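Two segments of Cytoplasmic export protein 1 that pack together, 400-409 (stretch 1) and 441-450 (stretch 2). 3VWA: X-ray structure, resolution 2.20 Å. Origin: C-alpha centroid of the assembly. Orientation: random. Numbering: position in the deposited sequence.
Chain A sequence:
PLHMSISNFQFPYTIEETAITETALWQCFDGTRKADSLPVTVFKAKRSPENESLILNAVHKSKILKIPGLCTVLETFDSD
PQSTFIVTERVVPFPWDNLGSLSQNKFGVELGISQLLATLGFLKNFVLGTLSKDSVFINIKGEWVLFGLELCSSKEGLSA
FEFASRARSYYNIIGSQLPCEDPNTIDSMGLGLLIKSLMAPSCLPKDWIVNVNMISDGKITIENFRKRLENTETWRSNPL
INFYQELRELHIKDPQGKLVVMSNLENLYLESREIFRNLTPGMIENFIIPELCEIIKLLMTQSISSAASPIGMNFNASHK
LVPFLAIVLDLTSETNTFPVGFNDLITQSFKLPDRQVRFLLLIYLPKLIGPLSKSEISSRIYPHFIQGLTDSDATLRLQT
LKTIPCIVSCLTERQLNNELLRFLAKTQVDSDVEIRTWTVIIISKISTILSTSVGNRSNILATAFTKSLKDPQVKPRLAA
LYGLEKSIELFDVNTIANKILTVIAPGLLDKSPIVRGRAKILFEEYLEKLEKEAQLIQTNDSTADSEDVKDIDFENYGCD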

# COMPACT_ATOMS: atom_id res chain seq x y z
N THR A 400 0.43 10.24 -23.87
CA THR A 400 -0.84 9.52 -23.90
C THR A 400 -0.67 8.42 -24.95
O THR A 400 -0.95 7.27 -24.70
CB THR A 400 -2.03 10.44 -24.26
OG1 THR A 400 -2.07 11.59 -23.38
CG2 THR A 400 -3.33 9.71 -24.13
N LEU A 401 -0.16 8.78 -26.12
CA LEU A 401 0.02 7.85 -27.20
C LEU A 401 0.79 6.61 -26.79
O LEU A 401 0.30 5.49 -26.98
CB LEU A 401 0.62 8.53 -28.42
CG LEU A 401 1.03 7.64 -29.60
CD1 LEU A 401 -0.14 6.85 -30.21
CD2 LEU A 401 1.64 8.60 -30.61
N LYS A 402 1.93 6.80 -26.18
CA LYS A 402 2.80 5.68 -25.77
C LYS A 402 2.20 4.82 -24.64
O LYS A 402 2.78 3.80 -24.22
CB LYS A 402 4.09 6.24 -25.19
CG LYS A 402 5.03 6.92 -26.16
CD LYS A 402 6.40 7.00 -25.50
CE LYS A 402 7.41 7.75 -26.38
NZ LYS A 402 8.80 7.60 -25.86
N THR A 403 1.11 5.28 -24.06
CA THR A 403 0.53 4.57 -22.93
C THR A 403 -0.63 3.68 -23.40
O THR A 403 -1.11 2.89 -22.64
CB THR A 403 0.08 5.62 -21.87
OG1 THR A 403 1.25 6.29 -21.40
CG2 THR A 403 -0.61 5.01 -20.68
N ILE A 404 -1.08 3.85 -24.64
CA ILE A 404 -2.27 3.17 -25.14
C ILE A 404 -2.15 1.65 -25.05
O ILE A 404 -3.11 0.98 -24.65
CB ILE A 404 -2.56 3.60 -26.62
CG1 ILE A 404 -3.26 4.96 -26.65
CG2 ILE A 404 -3.47 2.59 -27.31
CD1 ILE A 404 -3.32 5.61 -28.03
N PRO A 405 -0.98 1.10 -25.41
CA PRO A 405 -0.86 -0.34 -25.32
C PRO A 405 -1.09 -0.93 -23.93
O PRO A 405 -1.49 -2.07 -23.81
CB PRO A 405 0.59 -0.58 -25.73
CG PRO A 405 0.81 0.51 -26.74
CD PRO A 405 0.20 1.71 -26.05
N CYS A 406 -0.80 -0.19 -22.87
CA CYS A 406 -0.94 -0.74 -21.51
C CYS A 406 -2.41 -0.76 -21.06
O CYS A 406 -2.80 -1.48 -20.15
CB CYS A 406 -0.17 0.14 -20.52
SG CYS A 406 1.49 0.66 -21.02
N ILE A 407 -3.27 0.04 -21.64
CA ILE A 407 -4.63 -0.04 -21.12
C ILE A 407 -5.61 -0.69 -22.07
O ILE A 407 -6.77 -0.94 -21.74
CB ILE A 407 -5.15 1.30 -20.48
CG1 ILE A 407 -5.89 2.17 -21.45
CG2 ILE A 407 -4.04 2.04 -19.68
CD1 ILE A 407 -5.12 2.52 -22.69
N VAL A 408 -5.11 -1.02 -23.23
CA VAL A 408 -5.96 -1.52 -24.28
C VAL A 408 -6.71 -2.80 -23.89
O VAL A 408 -7.82 -3.07 -24.38
CB VAL A 408 -5.06 -1.63 -25.51
CG1 VAL A 408 -4.71 -3.06 -25.81
CG2 VAL A 408 -5.65 -0.89 -26.68
N SER A 409 -6.19 -3.58 -22.96
CA SER A 409 -6.92 -4.84 -22.60
C SER A 409 -8.11 -4.60 -21.67
O SER A 409 -8.95 -5.48 -21.46
CB SER A 409 -6.00 -5.93 -22.06
OG SER A 409 -5.52 -5.66 -20.79
N ILE A 441 4.06 2.82 -34.92
CA ILE A 441 4.56 1.81 -33.95
C ILE A 441 3.38 1.32 -33.15
O ILE A 441 3.11 0.13 -33.13
CB ILE A 441 5.67 2.40 -33.04
CG1 ILE A 441 6.81 2.99 -33.89
CG2 ILE A 441 6.28 1.36 -32.11
CD1 ILE A 441 7.61 1.95 -34.66
N ILE A 442 2.59 2.25 -32.59
CA ILE A 442 1.45 1.84 -31.73
C ILE A 442 0.39 1.08 -32.53
O ILE A 442 -0.21 0.10 -32.02
CB ILE A 442 0.80 3.06 -30.97
CG1 ILE A 442 1.75 3.71 -29.94
CG2 ILE A 442 -0.47 2.66 -30.29
CD1 ILE A 442 2.58 2.69 -29.12
N ILE A 443 0.11 1.56 -33.75
CA ILE A 443 -0.84 0.87 -34.58
C ILE A 443 -0.36 -0.59 -34.90
O ILE A 443 -1.17 -1.50 -34.91
CB ILE A 443 -1.10 1.59 -35.91
CG1 ILE A 443 -1.85 2.88 -35.64
CG2 ILE A 443 -1.83 0.65 -36.89
CD1 ILE A 443 -1.87 3.80 -36.86
N SER A 444 0.94 -0.79 -35.17
CA SER A 444 1.47 -2.12 -35.42
C SER A 444 1.29 -2.98 -34.21
O SER A 444 0.80 -4.11 -34.30
CB SER A 444 2.95 -2.05 -35.70
OG SER A 444 3.16 -1.27 -36.83
N LYS A 445 1.63 -2.40 -33.07
CA LYS A 445 1.52 -3.05 -31.80
C LYS A 445 0.12 -3.61 -31.54
O LYS A 445 -0.01 -4.79 -31.21
CB LYS A 445 2.01 -2.11 -30.70
CG LYS A 445 2.31 -2.77 -29.38
CD LYS A 445 3.30 -1.95 -28.55
CE LYS A 445 3.23 -2.41 -27.11
NZ LYS A 445 3.68 -1.41 -26.09
N ILE A 446 -0.91 -2.79 -31.73
CA ILE A 446 -2.25 -3.19 -31.37
C ILE A 446 -3.07 -3.90 -32.45
O ILE A 446 -4.17 -4.33 -32.16
CB ILE A 446 -3.15 -1.98 -30.89
CG1 ILE A 446 -3.76 -1.25 -32.09
CG2 ILE A 446 -2.40 -1.08 -29.91
CD1 ILE A 446 -4.22 0.16 -31.79
N SER A 447 -2.56 -3.98 -33.68
CA SER A 447 -3.26 -4.54 -34.84
C SER A 447 -3.84 -5.92 -34.64
O SER A 447 -4.92 -6.20 -35.10
CB SER A 447 -2.30 -4.58 -36.01
OG SER A 447 -1.22 -5.50 -35.76
N THR A 448 -3.13 -6.76 -33.91
CA THR A 448 -3.54 -8.12 -33.66
C THR A 448 -4.49 -8.27 -32.49
O THR A 448 -4.96 -9.39 -32.26
CB THR A 448 -2.32 -9.03 -33.32
OG1 THR A 448 -1.51 -8.38 -32.37
CG2 THR A 448 -1.47 -9.28 -34.54
N ILE A 449 -4.75 -7.19 -31.72
CA ILE A 449 -5.80 -7.32 -30.66
C ILE A 449 -7.16 -6.72 -31.01
O ILE A 449 -8.08 -6.76 -30.21
CB ILE A 449 -5.40 -6.81 -29.24
CG1 ILE A 449 -5.29 -5.30 -29.25
CG2 ILE A 449 -4.20 -7.60 -28.72
CD1 ILE A 449 -4.37 -4.79 -28.19
N LEU A 450 -7.28 -6.17 -32.21
CA LEU A 450 -8.57 -5.77 -32.72
C LEU A 450 -9.45 -7.02 -32.91
O LEU A 450 -8.97 -8.12 -33.23
CB LEU A 450 -8.40 -5.01 -34.05
CG LEU A 450 -8.00 -3.52 -33.95
CD1 LEU A 450 -7.22 -3.15 -32.71
CD2 LEU A 450 -7.19 -3.13 -35.17
O HOH W 1 4.79 1.51 -25.53

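Ile442 is the apolar centre of this contact between two nearly parallel helical segments, whose axes differ in direction by 7° and come within 9.6 Å of each other. Its CA-to-CB bond points toward stretch 1, and its branches meet three different side chains there. CG1 of Ile442 lies 3.7 Å from CD1 of Leu401, CD1 of Ile442 lies 3.7 Å from CG of Pro405, and CG2 of Ile442 lies 4.2 Å from CG2 of Ile404. These are ordinary van der Waals separations. With 80 Å² covered, it loses more surface to the partner stretch than any other residue here.

Leu401 reaches this cluster differently from Ile404 and Pro405. Its CA-to-CB bond points sideways, but with chi1 in t and chi2 in p the end of the side chain comes nearer to stretch 2. Ile404 and Pro405 both start out toward the partner. Pro405 gives up 72 Å², the most in stretch 1, and sits at the level of closest backbone register, its CA 6.8 Å from CA of Ile446. The proline ring nitrogen has no hydrogen to donate, and N of Cys406 also lacks a bond to the preceding turn; the helix is kinked here. Cys406 N instead bonds to Thr403 O at 3.1 Å, a shorter-range link, while stretch 2 keeps regular helical bonds such as Ile446 N to Ile442 O at 3.0 Å.

Farther along, Val408 and Ile449 extend the apolar contact, both with CA-to-CB bonds toward the other stretch. CG1 of Val408 and CD1 of Ile449 are modelled 3.0 Å apart, too close for two methyl groups, so the proximity of the side chains is clear but this exact distance deserves no weight. Chi1 of Val408, at 105°, also lies between the usual wells.

At the polar edge, Lys445 extends its side chain with all four chi angles in t and brings NZ to 3.2 Å from CB of Pro405. That carbon offers the ammonium group no acceptor. Water 1 supplies one instead: it accepts a weak hydrogen bond from Lys445 NZ at 3.2 Å and donates another weak one to Lys402 O at 3.3 Å. The water thus links the lysine to the backbone just before the kink. No direct hydrogen bond joins the two stretches, and the 354 Å² they bury together rests chiefly on apolar packing.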